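PDB 6XNU: CBS domain-containing protein from Listeria monocytogenes, which binds the second messenger c-di-AMP, probably through its CBS domains, and controls (p)ppGpp and c-di-AMP homeostasis in the cell. Local coordinates for the interface of chains A and B. Numbering follows the deposited sequence. Chains: chain A/B, CBS domain-containing protein.

Contact 1: the interface of chains A and B. Residues chain A 144-145, 148; chain B 123, 144, 148.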
loop_
_atom_site.group_PDB
_atom_site.type_symbol
_atom_site.label_atom_id
_atom_site.label_comp_id
_atom_site.label_asym_id
_atom_site.label_seq_id
_atom_site.Cartn_x
_atom_site.Cartn_y
_atom_site.Cartn_z
ATOM N N ARG A 144 -1.307 -10.837 0.725
ATOM C CA ARG A 144 -2.684 -11.234 1.006
ATOM C C ARG A 144 -3.389 -11.805 -0.212
ATOM O O ARG A 144 -4.399 -12.515 -0.058
ATOM C CB ARG A 144 -3.470 -10.031 1.503
ATOM C CG ARG A 144 -3.246 -9.682 2.942
ATOM C CD ARG A 144 -3.991 -8.403 3.243
ATOM N NE ARG A 144 -3.882 -8.011 4.644
ATOM C CZ ARG A 144 -4.078 -6.772 5.072
ATOM N NH1 ARG A 144 -4.387 -5.824 4.199
ATOM N NH2 ARG A 144 -3.981 -6.483 6.363
ATOM N N ARG A 145 -2.893 -11.520 -1.418
ATOM C CA ARG A 145 -3.634 -11.882 -2.624
ATOM C C ARG A 145 -3.874 -13.385 -2.716
ATOM O O ARG A 145 -4.948 -13.814 -3.153
ATOM C CB ARG A 145 -2.899 -11.387 -3.867
ATOM C CG ARG A 145 -3.577 -11.786 -5.166
ATOM C CD ARG A 145 -3.039 -10.950 -6.306
ATOM N NE ARG A 145 -3.742 -11.203 -7.560
ATOM C CZ ARG A 145 -3.421 -12.170 -8.408
ATOM N NH1 ARG A 145 -2.407 -12.983 -8.135
ATOM N NH2 ARG A 145 -4.118 -12.325 -9.527
ATOM N N LEU A 148 -6.928 -14.260 -0.777
ATOM C CA LEU A 148 -8.138 -13.825 -1.471
ATOM C C LEU A 148 -8.455 -14.741 -2.647
ATOM O O LEU A 148 -9.625 -15.029 -2.916
ATOM C CB LEU A 148 -7.991 -12.376 -1.943
ATOM C CG LEU A 148 -8.567 -11.318 -1.004
ATOM C CD1 LEU A 148 -10.110 -11.381 -0.959
ATOM C CD2 LEU A 148 -7.994 -11.461 0.387
ATOM N N LEU B 123 -11.497 -7.892 -4.730
ATOM C CA LEU B 123 -10.431 -7.837 -3.736
ATOM C C LEU B 123 -9.285 -8.783 -4.058
ATOM O O LEU B 123 -8.237 -8.714 -3.397
ATOM C CB LEU B 123 -10.998 -8.142 -2.352
ATOM C CG LEU B 123 -11.871 -7.043 -1.747
ATOM C CD1 LEU B 123 -12.544 -7.512 -0.460
ATOM C CD2 LEU B 123 -11.003 -5.790 -1.500
ATOM N N ARG B 144 -9.110 -5.812 2.064
ATOM C CA ARG B 144 -8.879 -7.252 2.168
ATOM C C ARG B 144 -8.846 -7.752 3.605
ATOM O O ARG B 144 -8.989 -8.961 3.823
ATOM C CB ARG B 144 -7.555 -7.639 1.503
ATOM C CG ARG B 144 -7.498 -7.489 -0.002
ATOM C CD ARG B 144 -6.109 -7.892 -0.491
ATOM N NE ARG B 144 -6.007 -7.949 -1.943
ATOM C CZ ARG B 144 -4.881 -7.742 -2.616
ATOM N NH1 ARG B 144 -4.870 -7.825 -3.940
ATOM N NH2 ARG B 144 -3.762 -7.444 -1.955
ATOM N N LEU B 148 -9.246 -11.668 5.557
ATOM C CA LEU B 148 -8.173 -12.336 6.282
ATOM C C LEU B 148 -8.594 -12.648 7.714
ATOM O O LEU B 148 -8.279 -13.723 8.244
ATOM C CB LEU B 148 -6.912 -11.467 6.262
ATOM C CG LEU B 148 -5.932 -11.799 5.139
ATOM C CD1 LEU B 148 -5.346 -13.184 5.340
ATOM C CD2 LEU B 148 -6.632 -11.713 3.790
#
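A:Leu148 pushes its branched end into the angle between two elements of chain B, one methyl to each. CD1 packs on the CB methylene of B:Leu123 at 3.6 Å, while CD2 turns to B:Leu148 and meets its CD2 methyl at 3.7 Å. Leucine suits this place because its fork can serve both neighbours from one stem. The same CD2 also lies against the aliphatic stretch of B:Arg144.

The two copies of Arg144 meet through their methylenes. A:Arg144 CB rests 3.9 Å from B:Arg144 CD, and A:Arg144 CD returns the contact to B:Arg144 CB, the two chains passing at a slant. Both are extended from CG to NE, so greasy stems pair near the twofold while the guanidinium groups are carried apart, their planes 89° to each other. A:Arg144 NH1 and B:Arg144 NH2 stand 6.4 Å from one another. A:Arg145 comes nearer: its CB is 4.1 Å and its NE 5.1 Å from B:Arg144 NH1, and its backbone N lies over the rim of one guanidinium face, so some like-charge strain probably remains.

Within chain B, B:Arg144 NE donates to the backbone carbonyl O of B:Leu123 over 2.8 Å, an almost straight bond (173° at the hydrogen) with the oxygen in the guanidinium plane. This anchors the arginine's far end, and A:Leu148 CG sits 3.6 Å from B:Leu123 O, covering the anchor from the other subunit.

In the fold, Arg144 immediately follows strand 138-143 and leads into helix 145-161 of chain A (145-154 in chain B), which bears Leu148; the start of that helix in each chain meets its symmetry mate here, beside the end of helix 116-125.

Contact 2: the interface of chains A and B. Residues chain A 51, 54-55; chain B 80-81, 84, 89.
A:Thr54 sets both branches of its side chain against helix 76-82 of chain B. Its CG2 methyl, anti to the backbone N, points at the main chain of B:Asp81, lying 3.7 Å from CA and 3.4 Å from the amide N. The hydroxyl branch is directed to B:Thr80, where OG1 lies 3.2 Å from the CG2 methyl, a van der Waals approach and not a hydrogen bond. Threonine is apt at such a helix-to-helix crossing: it is short enough to let the backbones come near, and its methyl still packs against the facing helix.

A second apolar group gathers around B:Leu84, in the loop after that helix. Its CD1 methyl touches two side chains of chain A, A:Leu51 CD1 at 3.9 Å and A:Lys55 CE at 3.7 Å. The leucine slants across A:Leu51 but meets A:Lys55 end on. B:Ile89 borders this group more distantly, its CD1 4.4 Å from A:Leu51 N.

Charge plays a looser part. A:Lys55 bends at chi2 and chi3 (-55° and -144°), which lays its methylenes by B:Leu84 and brings the amine toward B:Asp81. Lysine thus offers a greasy stem to the leucine and a positive end to the carboxylate. The attraction is probably long-range rather than a salt bridge, since A:Lys55 NZ remains 4.1 Å from B:Asp81 OD1.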
loop_
_atom_site.group_PDB
_atom_site.type_symbol
_atom_site.label_atom_id
_atom_site.label_comp_id
_atom_site.label_asym_id
_atom_site.label_seq_id
_atom_site.Cartn_x
_atom_site.Cartn_y
_atom_site.Cartn_z
ATOM N N LEU A 51 13.120 7.449 -4.935
ATOM C CA LEU A 51 13.118 7.086 -6.346
ATOM C C LEU A 51 12.759 5.618 -6.529
ATOM O O LEU A 51 11.893 5.278 -7.340
ATOM C CB LEU A 51 14.481 7.394 -6.957
ATOM C CG LEU A 51 14.766 6.920 -8.379
ATOM C CD1 LEU A 51 13.894 7.675 -9.368
ATOM C CD2 LEU A 51 16.245 7.120 -8.690
ATOM N N THR A 54 9.121 5.022 -5.800
ATOM C CA THR A 54 8.203 5.591 -6.780
ATOM C C THR A 54 8.095 4.720 -8.026
ATOM O O THR A 54 7.006 4.570 -8.589
ATOM C CB THR A 54 8.654 6.999 -7.138
ATOM O OG1 THR A 54 8.636 7.805 -5.952
ATOM C CG2 THR A 54 7.722 7.618 -8.183
ATOM N N LYS A 55 9.206 4.120 -8.460
ATOM C CA LYS A 55 9.221 3.359 -9.705
ATOM C C LYS A 55 8.806 1.902 -9.543
ATOM O O LYS A 55 8.389 1.284 -10.530
ATOM C CB LYS A 55 10.619 3.403 -10.336
ATOM C CG LYS A 55 11.017 4.760 -10.899
ATOM C CD LYS A 55 9.989 5.256 -11.903
ATOM C CE LYS A 55 10.652 6.016 -13.042
ATOM N NZ LYS A 55 9.645 6.440 -14.054
ATOM N N THR B 80 5.020 11.661 -6.742
ATOM C CA THR B 80 6.450 11.744 -6.993
ATOM C C THR B 80 6.787 11.406 -8.437
ATOM O O THR B 80 7.699 12.007 -9.014
ATOM C CB THR B 80 7.191 10.830 -6.019
ATOM O OG1 THR B 80 6.812 11.188 -4.681
ATOM C CG2 THR B 80 8.698 11.001 -6.172
ATOM N N ASP B 81 6.060 10.462 -9.042
ATOM C CA ASP B 81 6.258 10.191 -10.460
ATOM C C ASP B 81 6.034 11.445 -11.294
ATOM O O ASP B 81 6.736 11.674 -12.283
ATOM C CB ASP B 81 5.325 9.075 -10.919
ATOM C CG ASP B 81 5.266 8.958 -12.429
ATOM O OD1 ASP B 81 6.194 8.353 -13.004
ATOM O OD2 ASP B 81 4.310 9.491 -13.043
ATOM N N LEU B 84 9.243 13.596 -11.306
ATOM C CA LEU B 84 10.519 12.981 -11.664
ATOM C C LEU B 84 11.059 13.636 -12.929
ATOM O O LEU B 84 10.483 13.475 -14.011
ATOM C CB LEU B 84 10.344 11.479 -11.873
ATOM C CG LEU B 84 10.284 10.578 -10.641
ATOM C CD1 LEU B 84 10.688 9.157 -11.001
ATOM C CD2 LEU B 84 11.176 11.120 -9.544
ATOM N N ILE B 89 14.597 14.840 -8.862
ATOM C CA ILE B 89 13.216 14.895 -8.383
ATOM C C ILE B 89 12.898 16.362 -8.122
ATOM O O ILE B 89 13.463 16.974 -7.213
ATOM C CB ILE B 89 13.002 14.064 -7.114
ATOM C CG1 ILE B 89 13.400 12.601 -7.325
ATOM C CG2 ILE B 89 11.548 14.153 -6.684
ATOM C CD1 ILE B 89 12.964 11.686 -6.188
#

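Contacts 1 and 2 have centres about 28 Å apart and share no residue or helix. Contact 1 uses the start of helix 145-161 (145-154 in chain B) and the end of helix 116-125; contact 2 uses helix 46-56 against helix 76-82 and the loop after it. The two chains are therefore joined at both ends of a paired-CBS protein, and the twofold symmetry supplies a twin of each contact with the chains exchanged. Such two-ended pairing resembles the disc-like dimers common among CBS proteins and would probably limit rocking of one subunit on the other, although the structure alone does not prove the dimer in solution.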